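PDB 3ING: homoserine dehydrogenase from Thermoplasma acidophilum, which probably catalyses the NADP-dependent interconversion of aspartate semialdehyde and homoserine, a step on the route to threonine and methionine. Local coordinates for residues V40-S45 with G65-R70; A83-D88 with N112-N117. All blocks are in the same frame, centred on the assembly; numbering follows the deposited sequence.

Interaction 1 of 2, residues V40-S45 with G65-R70. With NDP (NADPH dihydro-nicotinamide-adenine-dinucleotide phosphate), chain C.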
loop_
_atom_site.group_PDB
_atom_site.type_symbol
_atom_site.label_atom_id
_atom_site.label_comp_id
_atom_site.label_asym_id
_atom_site.label_seq_id
_atom_site.Cartn_x
_atom_site.Cartn_y
_atom_site.Cartn_z
ATOM N N VAL A 40 -28.389 -10.463 3.802
ATOM C CA VAL A 40 -28.257 -9.068 3.374
ATOM C C VAL A 40 -29.422 -8.257 3.881
ATOM O O VAL A 40 -30.552 -8.731 3.837
ATOM C CB VAL A 40 -28.136 -8.932 1.815
ATOM C CG1 VAL A 40 -29.324 -9.539 1.111
ATOM C CG2 VAL A 40 -27.959 -7.481 1.419
ATOM N N SER A 41 -29.148 -7.048 4.371
ATOM C CA SER A 41 -30.202 -6.114 4.816
ATOM C C SER A 41 -30.096 -4.620 4.378
ATOM O O SER A 41 -29.089 -4.171 3.960
ATOM C CB SER A 41 -30.280 -6.100 6.349
ATOM O OG SER A 41 -29.009 -5.717 6.918
ATOM N N ASP A 42 -31.266 -3.927 4.457
ATOM C CA ASP A 42 -31.361 -2.509 4.493
ATOM C C ASP A 42 -32.189 -2.206 5.767
ATOM O O ASP A 42 -32.363 -3.079 6.600
ATOM C CB ASP A 42 -31.960 -1.915 3.215
ATOM C CG ASP A 42 -33.377 -2.381 2.918
ATOM O OD1 ASP A 42 -34.164 -2.723 3.834
ATOM O OD2 ASP A 42 -33.722 -2.310 1.727
ATOM N N SER A 43 -32.652 -0.980 5.940
ATOM C CA SER A 43 -33.272 -0.617 7.214
ATOM C C SER A 43 -34.606 -1.296 7.423
ATOM O O SER A 43 -35.033 -1.464 8.567
ATOM C CB SER A 43 -33.462 0.897 7.314
ATOM O OG SER A 43 -34.306 1.361 6.276
ATOM N N ARG A 44 -35.259 -1.688 6.336
ATOM C CA ARG A 44 -36.606 -2.252 6.424
ATOM C C ARG A 44 -36.777 -3.715 6.075
ATOM O O ARG A 44 -37.743 -4.317 6.510
ATOM C CB ARG A 44 -37.502 -1.480 5.469
ATOM C CG ARG A 44 -37.674 -0.023 5.820
ATOM C CD ARG A 44 -38.569 0.652 4.791
ATOM N NE ARG A 44 -37.872 0.901 3.523
ATOM C CZ ARG A 44 -38.468 1.221 2.369
ATOM N NH1 ARG A 44 -39.790 1.353 2.277
ATOM N NH2 ARG A 44 -37.727 1.422 1.286
ATOM N N SER A 45 -35.883 -4.276 5.259
ATOM C CA SER A 45 -36.047 -5.653 4.726
ATOM C C SER A 45 -34.739 -6.454 4.727
ATOM O O SER A 45 -33.634 -5.923 4.981
ATOM C CB SER A 45 -36.590 -5.613 3.284
ATOM O OG SER A 45 -35.689 -4.959 2.385
ATOM N N GLY A 65 -36.231 0.173 -4.234
ATOM C CA GLY A 65 -35.707 0.807 -3.028
ATOM C C GLY A 65 -35.662 -0.117 -1.827
ATOM O O GLY A 65 -35.320 0.323 -0.719
ATOM N N ARG A 66 -35.968 -1.405 -2.022
ATOM C CA ARG A 66 -35.938 -2.382 -0.930
ATOM C C ARG A 66 -35.240 -3.672 -1.337
ATOM O O ARG A 66 -35.260 -4.074 -2.494
ATOM C CB ARG A 66 -37.326 -2.743 -0.467
ATOM C CG ARG A 66 -37.990 -1.668 0.294
ATOM C CD ARG A 66 -39.379 -2.108 0.721
ATOM N NE ARG A 66 -40.094 -2.878 -0.311
ATOM C CZ ARG A 66 -40.695 -2.371 -1.399
ATOM N NH1 ARG A 66 -40.670 -1.063 -1.685
ATOM N NH2 ARG A 66 -41.314 -3.193 -2.233
ATOM N N ILE A 67 -34.617 -4.315 -0.360
ATOM C CA ILE A 67 -33.919 -5.566 -0.594
ATOM C C ILE A 67 -34.894 -6.671 -0.862
ATOM O O ILE A 67 -34.652 -7.536 -1.721
ATOM C CB ILE A 67 -33.068 -5.959 0.627
ATOM C CG1 ILE A 67 -31.858 -5.022 0.678
ATOM C CG2 ILE A 67 -32.652 -7.466 0.563
ATOM C CD1 ILE A 67 -30.890 -5.264 -0.459
ATOM N N SER A 68 -35.977 -6.659 -0.115
ATOM C CA SER A 68 -36.994 -7.674 -0.254
ATOM C C SER A 68 -38.277 -7.174 0.342
ATOM O O SER A 68 -38.345 -6.055 0.859
ATOM C CB SER A 68 -36.594 -8.927 0.501
ATOM O OG SER A 68 -36.943 -8.823 1.872
ATOM N N ASP A 69 -39.291 -8.027 0.326
ATOM C CA ASP A 69 -40.569 -7.678 0.898
ATOM C C ASP A 69 -40.766 -8.481 2.164
ATOM O O ASP A 69 -41.874 -8.885 2.477
ATOM C CB ASP A 69 -41.679 -7.916 -0.133
ATOM C CG ASP A 69 -41.549 -6.980 -1.353
ATOM O OD1 ASP A 69 -42.094 -5.845 -1.271
ATOM O OD2 ASP A 69 -40.905 -7.383 -2.368
ATOM N N ARG A 70 -39.663 -8.662 2.882
ATOM C CA ARG A 70 -39.566 -9.448 4.113
ATOM C C ARG A 70 -38.931 -8.605 5.248
ATOM O O ARG A 70 -37.699 -8.363 5.279
ATOM C CB ARG A 70 -38.720 -10.661 3.779
ATOM C CG ARG A 70 -38.394 -11.621 4.868
ATOM C CD ARG A 70 -37.993 -12.905 4.160
ATOM N NE ARG A 70 -36.993 -13.708 4.855
ATOM C CZ ARG A 70 -37.249 -14.608 5.797
ATOM N NH1 ARG A 70 -38.502 -14.829 6.219
ATOM N NH2 ARG A 70 -36.229 -15.281 6.334
HETATM P PA NDP C . -26.402 5.026 3.126
HETATM O O1A NDP C . -26.431 5.298 1.677
HETATM O O2A NDP C . -27.270 5.875 3.978
HETATM O O5B NDP C . -26.809 3.496 3.416
HETATM C C5B NDP C . -26.997 2.929 4.697
HETATM C C4B NDP C . -27.616 1.546 4.575
HETATM O O4B NDP C . -27.906 0.998 5.836
HETATM C C3B NDP C . -28.978 1.586 3.869
HETATM O O3B NDP C . -29.263 0.342 3.247
HETATM C C2B NDP C . -29.926 1.820 4.995
HETATM O O2B NDP C . -31.241 1.410 4.740
HETATM C C1B NDP C . -29.317 0.904 6.022
HETATM N N9A NDP C . -29.628 1.231 7.408
HETATM C C8A NDP C . -29.877 2.433 8.011
HETATM N N7A NDP C . -30.047 2.197 9.351
HETATM C C5A NDP C . -29.902 0.882 9.571
HETATM C C6A NDP C . -29.999 0.155 10.739
HETATM N N6A NDP C . -29.963 0.769 11.920
HETATM N N1A NDP C . -29.787 -1.172 10.623
HETATM C C2A NDP C . -29.543 -1.805 9.421
HETATM N N3A NDP C . -29.435 -1.093 8.241
HETATM C C4A NDP C . -29.623 0.253 8.368
HETATM O O3 NDP C . -24.891 5.112 3.666
HETATM P PN NDP C . -23.553 4.913 2.795
HETATM O O1N NDP C . -23.259 6.178 2.056
HETATM O O2N NDP C . -23.707 3.626 2.049
HETATM O O5D NDP C . -22.405 4.757 3.931
HETATM C C5D NDP C . -22.456 3.541 4.678
HETATM C C4D NDP C . -21.340 3.551 5.718
HETATM O O4D NDP C . -20.114 3.649 5.029
HETATM C C3D NDP C . -21.379 4.731 6.652
HETATM O O3D NDP C . -21.145 4.373 8.019
HETATM C C2D NDP C . -20.316 5.668 6.114
HETATM O O2D NDP C . -19.766 6.499 7.101
HETATM C C1D NDP C . -19.307 4.686 5.566
HETATM N N1N NDP C . -18.418 5.252 4.567
HETATM C C2N NDP C . -18.947 5.830 3.443
HETATM C C3N NDP C . -18.171 6.546 2.544
HETATM C C7N NDP C . -18.785 7.015 1.281
HETATM O O7N NDP C . -17.969 7.009 0.172
HETATM N N7N NDP C . -20.076 7.303 1.182
HETATM C C4N NDP C . -16.650 6.436 2.567
HETATM C C5N NDP C . -16.177 5.750 3.819
HETATM C C6N NDP C . -17.057 5.182 4.737
HETATM P P2B NDP C . -32.087 1.896 3.468
HETATM O O1X NDP C . -33.441 1.351 3.834
HETATM O O2X NDP C . -31.454 1.444 2.119
HETATM O O3X NDP C . -32.040 3.388 3.554
HETATM O O HOH W 1 -35.457 0.065 2.571
#

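Interaction 2 of 2, residues A83-D88 with N112-N117. With NDP (NADPH dihydro-nicotinamide-adenine-dinucleotide phosphate), chain C.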
loop_
_atom_site.group_PDB
_atom_site.type_symbol
_atom_site.label_atom_id
_atom_site.label_comp_id
_atom_site.label_asym_id
_atom_site.label_seq_id
_atom_site.Cartn_x
_atom_site.Cartn_y
_atom_site.Cartn_z
ATOM N N ALA A 83 -21.927 -18.309 8.411
ATOM C CA ALA A 83 -21.142 -17.324 7.674
ATOM C C ALA A 83 -19.775 -17.202 8.346
ATOM O O ALA A 83 -19.613 -17.537 9.512
ATOM C CB ALA A 83 -21.837 -15.974 7.668
ATOM N N ASP A 84 -18.811 -16.694 7.604
ATOM C CA ASP A 84 -17.468 -16.470 8.128
ATOM C C ASP A 84 -17.243 -15.017 8.572
ATOM O O ASP A 84 -16.360 -14.742 9.384
ATOM C CB ASP A 84 -16.528 -16.767 7.000
ATOM C CG ASP A 84 -16.747 -18.182 6.452
ATOM O OD1 ASP A 84 -16.571 -19.115 7.258
ATOM O OD2 ASP A 84 -17.127 -18.345 5.273
ATOM N N LEU A 85 -18.043 -14.106 8.028
ATOM C CA LEU A 85 -17.764 -12.689 8.152
ATOM C C LEU A 85 -19.012 -11.834 8.066
ATOM O O LEU A 85 -19.901 -12.099 7.246
ATOM C CB LEU A 85 -16.800 -12.383 7.001
ATOM C CG LEU A 85 -16.041 -11.112 6.705
ATOM C CD1 LEU A 85 -14.724 -11.470 5.945
ATOM C CD2 LEU A 85 -16.915 -10.215 5.888
ATOM N N LEU A 86 -19.098 -10.824 8.936
ATOM C CA LEU A 86 -20.149 -9.817 8.886
ATOM C C LEU A 86 -19.554 -8.529 8.335
ATOM O O LEU A 86 -18.450 -8.137 8.724
ATOM C CB LEU A 86 -20.743 -9.531 10.270
ATOM C CG LEU A 86 -21.665 -8.290 10.296
ATOM C CD1 LEU A 86 -23.132 -8.641 9.967
ATOM C CD2 LEU A 86 -21.548 -7.590 11.625
ATOM N N VAL A 87 -20.271 -7.895 7.409
ATOM C CA VAL A 87 -19.847 -6.645 6.815
ATOM C C VAL A 87 -20.846 -5.553 7.227
ATOM O O VAL A 87 -22.059 -5.679 7.021
ATOM C CB VAL A 87 -19.783 -6.749 5.293
ATOM C CG1 VAL A 87 -19.266 -5.398 4.690
ATOM C CG2 VAL A 87 -18.938 -7.953 4.866
ATOM N N ASP A 88 -20.323 -4.503 7.854
ATOM C CA ASP A 88 -21.127 -3.373 8.321
ATOM C C ASP A 88 -20.999 -2.177 7.407
ATOM O O ASP A 88 -19.976 -1.508 7.407
ATOM C CB ASP A 88 -20.690 -2.968 9.725
ATOM C CG ASP A 88 -21.532 -1.854 10.314
ATOM O OD1 ASP A 88 -22.537 -1.504 9.692
ATOM O OD2 ASP A 88 -21.192 -1.344 11.428
ATOM N N ASN A 112 -15.747 -13.183 11.751
ATOM C CA ASN A 112 -14.928 -11.957 11.810
ATOM C C ASN A 112 -15.768 -10.821 11.288
ATOM O O ASN A 112 -16.895 -11.043 10.823
ATOM C CB ASN A 112 -13.629 -12.104 11.009
ATOM C CG ASN A 112 -12.726 -13.158 11.557
ATOM O OD1 ASN A 112 -12.388 -13.171 12.750
ATOM N ND2 ASN A 112 -12.299 -14.060 10.688
ATOM N N VAL A 113 -15.247 -9.589 11.375
ATOM C CA VAL A 113 -15.958 -8.430 10.917
ATOM C C VAL A 113 -15.160 -7.551 10.000
ATOM O O VAL A 113 -13.969 -7.340 10.198
ATOM C CB VAL A 113 -16.455 -7.570 12.149
ATOM C CG1 VAL A 113 -17.048 -6.250 11.710
ATOM C CG2 VAL A 113 -17.491 -8.363 12.953
ATOM N N VAL A 114 -15.840 -7.024 8.981
ATOM C CA VAL A 114 -15.307 -5.953 8.144
ATOM C C VAL A 114 -16.262 -4.771 8.241
ATOM O O VAL A 114 -17.469 -4.939 8.087
ATOM C CB VAL A 114 -15.199 -6.358 6.689
ATOM C CG1 VAL A 114 -14.860 -5.149 5.880
ATOM C CG2 VAL A 114 -14.154 -7.498 6.513
ATOM N N THR A 115 -15.743 -3.574 8.503
ATOM C CA THR A 115 -16.616 -2.438 8.613
ATOM C C THR A 115 -16.139 -1.228 7.818
ATOM O O THR A 115 -14.952 -0.939 7.724
ATOM C CB THR A 115 -16.834 -2.041 10.105
ATOM O OG1 THR A 115 -17.862 -1.012 10.213
ATOM C CG2 THR A 115 -15.516 -1.552 10.766
ATOM N N ALA A 116 -17.115 -0.536 7.253
ATOM C CA ALA A 116 -16.992 0.829 6.689
ATOM C C ALA A 116 -17.521 1.882 7.664
ATOM O O ALA A 116 -17.263 3.075 7.507
ATOM C CB ALA A 116 -17.826 0.933 5.344
ATOM N N ASN A 117 -18.285 1.431 8.642
ATOM C CA ASN A 117 -18.906 2.307 9.627
ATOM C C ASN A 117 -17.855 2.688 10.683
ATOM O O ASN A 117 -17.185 1.825 11.221
ATOM C CB ASN A 117 -20.144 1.589 10.196
ATOM C CG ASN A 117 -20.791 2.318 11.388
ATOM O OD1 ASN A 117 -20.104 2.906 12.176
ATOM N ND2 ASN A 117 -22.102 2.219 11.519
HETATM P PA NDP C . -26.402 5.026 3.126
HETATM O O1A NDP C . -26.431 5.298 1.677
HETATM O O2A NDP C . -27.270 5.875 3.978
HETATM O O5B NDP C . -26.809 3.496 3.416
HETATM C C5B NDP C . -26.997 2.929 4.697
HETATM C C4B NDP C . -27.616 1.546 4.575
HETATM O O4B NDP C . -27.906 0.998 5.836
HETATM C C3B NDP C . -28.978 1.586 3.869
HETATM O O3B NDP C . -29.263 0.342 3.247
HETATM C C2B NDP C . -29.926 1.820 4.995
HETATM O O2B NDP C . -31.241 1.410 4.740
HETATM C C1B NDP C . -29.317 0.904 6.022
HETATM N N9A NDP C . -29.628 1.231 7.408
HETATM C C8A NDP C . -29.877 2.433 8.011
HETATM N N7A NDP C . -30.047 2.197 9.351
HETATM C C5A NDP C . -29.902 0.882 9.571
HETATM C C6A NDP C . -29.999 0.155 10.739
HETATM N N6A NDP C . -29.963 0.769 11.920
HETATM N N1A NDP C . -29.787 -1.172 10.623
HETATM C C2A NDP C . -29.543 -1.805 9.421
HETATM N N3A NDP C . -29.435 -1.093 8.241
HETATM C C4A NDP C . -29.623 0.253 8.368
HETATM O O3 NDP C . -24.891 5.112 3.666
HETATM P PN NDP C . -23.553 4.913 2.795
HETATM O O1N NDP C . -23.259 6.178 2.056
HETATM O O2N NDP C . -23.707 3.626 2.049
HETATM O O5D NDP C . -22.405 4.757 3.931
HETATM C C5D NDP C . -22.456 3.541 4.678
HETATM C C4D NDP C . -21.340 3.551 5.718
HETATM O O4D NDP C . -20.114 3.649 5.029
HETATM C C3D NDP C . -21.379 4.731 6.652
HETATM O O3D NDP C . -21.145 4.373 8.019
HETATM C C2D NDP C . -20.316 5.668 6.114
HETATM O O2D NDP C . -19.766 6.499 7.101
HETATM C C1D NDP C . -19.307 4.686 5.566
HETATM N N1N NDP C . -18.418 5.252 4.567
HETATM C C2N NDP C . -18.947 5.830 3.443
HETATM C C3N NDP C . -18.171 6.546 2.544
HETATM C C7N NDP C . -18.785 7.015 1.281
HETATM O O7N NDP C . -17.969 7.009 0.172
HETATM N N7N NDP C . -20.076 7.303 1.182
HETATM C C4N NDP C . -16.650 6.436 2.567
HETATM C C5N NDP C . -16.177 5.750 3.819
HETATM C C6N NDP C . -17.057 5.182 4.737
HETATM P P2B NDP C . -32.087 1.896 3.468
HETATM O O1X NDP C . -33.441 1.351 3.834
HETATM O O2X NDP C . -31.454 1.444 2.119
HETATM O O3X NDP C . -32.040 3.388 3.554
#

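Interaction 1 of 2, residues V40-S45 with G65-R70
S45 and D42 receive the backbone amides of I67 and S68. S68 N donates to S45 OG at 3.0 Å with an N-H...acceptor angle of 154°, while a second, weak bond reaches the same oxygen from I67 N. The stronger bond of I67 N goes to D42 OD2, also at 3.0 Å, arriving 40° out of the carboxylate plane. The S45 hydroxyl in turn donates a hydrogen bond to D42 OD1, which also accepts from R44 N and, at 2.7 Å, from S45 N. These two amides define an Asx turn and an Asx motif, made possible by a chi1 of 61° that sets D42 CG between its backbone N and carbonyl carbon. K61 forms a salt bridge to OD2. An alanine at D42 would probably leave K61 without this carboxylate partner, and the R44 and S45 amides and the S45 hydroxyl without their shared acceptor.

The turn follows the second strand of the Rossmann-type fold, where the adenosine end of NADPH binds: S43 OG donates to 2'-phosphate oxygen O1X at 2.6 Å, and S43 N bonds both O1X and O2B. One water, accepting from R44 NE, donates to O1X.

Farther out, R66 CG sits over one face of the R44 guanidinium, 3.3 Å from NH2, whose bond to G65 O is weak. R66 itself is held by a salt bridge to D69. On the inner side, I67 CG1 packs against D42 OD2 at 3.5 Å, and I67 CG2 meets V40 CG1 at 4.0 Å.

Interaction 2 of 2, residues A83-D88 with N112-N117
D88 and N117 both carry CG anti to the backbone N, with chi1 at -177° and 172°, and the two side chains meet where D88 OD2 lies 3.3 Å from N117 CB. T115 points the same way as D88, its OG1 3.5 Å from D88 CB. The backbones beneath are the two parallel strands of a beta-alpha-beta unit of the Rossmann-type domain, connected through helix 97-108; their axes diverge by 20°. Five backbone hydrogen bonds alternate in direction, from N112 N to D84 O at one end to A116 N to D88 O at the other; V114 N to L86 O, at 2.8 Å, lies in the middle.

Polar ends on the D88 side are satisfied by neighbours: D88 OD1 bonds T90, while Y103 bonds both D88 OD2 and T115 OG1. N117 OD1 caps S119 N at the start of the next helix, and its ND2 reaches T90 and E99. On the opposite face L85 CD2 packs on V114 CG2 at 3.9 Å, with V114 also touching helix 306-321. Past the strand end the chain reaches the nicotinamide ribose of NADPH, A116 O standing 3.2 Å from its C1D.

From the N terminus, strand 4-10 comes first and lies in the sheet between the strands of the two contacts. Interaction 1 opens at the end of strand 34-41 and closes after 19 intervening residues, which hold strand 46-48 and helix 54-64. Interaction 2 then opens on strand 85-88 and closes on strand 112-115, enclosing helix 97-108. The two loops are in series, neither nested nor crossed. The centres of interactions 1 and 2 are about 18 Å apart, and the nearest atoms of interactions 1 and 2 about 7 Å, without touching. What they share is the sheet and the bound NADPH: 40-45 meets its adenosine 2'-phosphate, 112-117 its nicotinamide ribose.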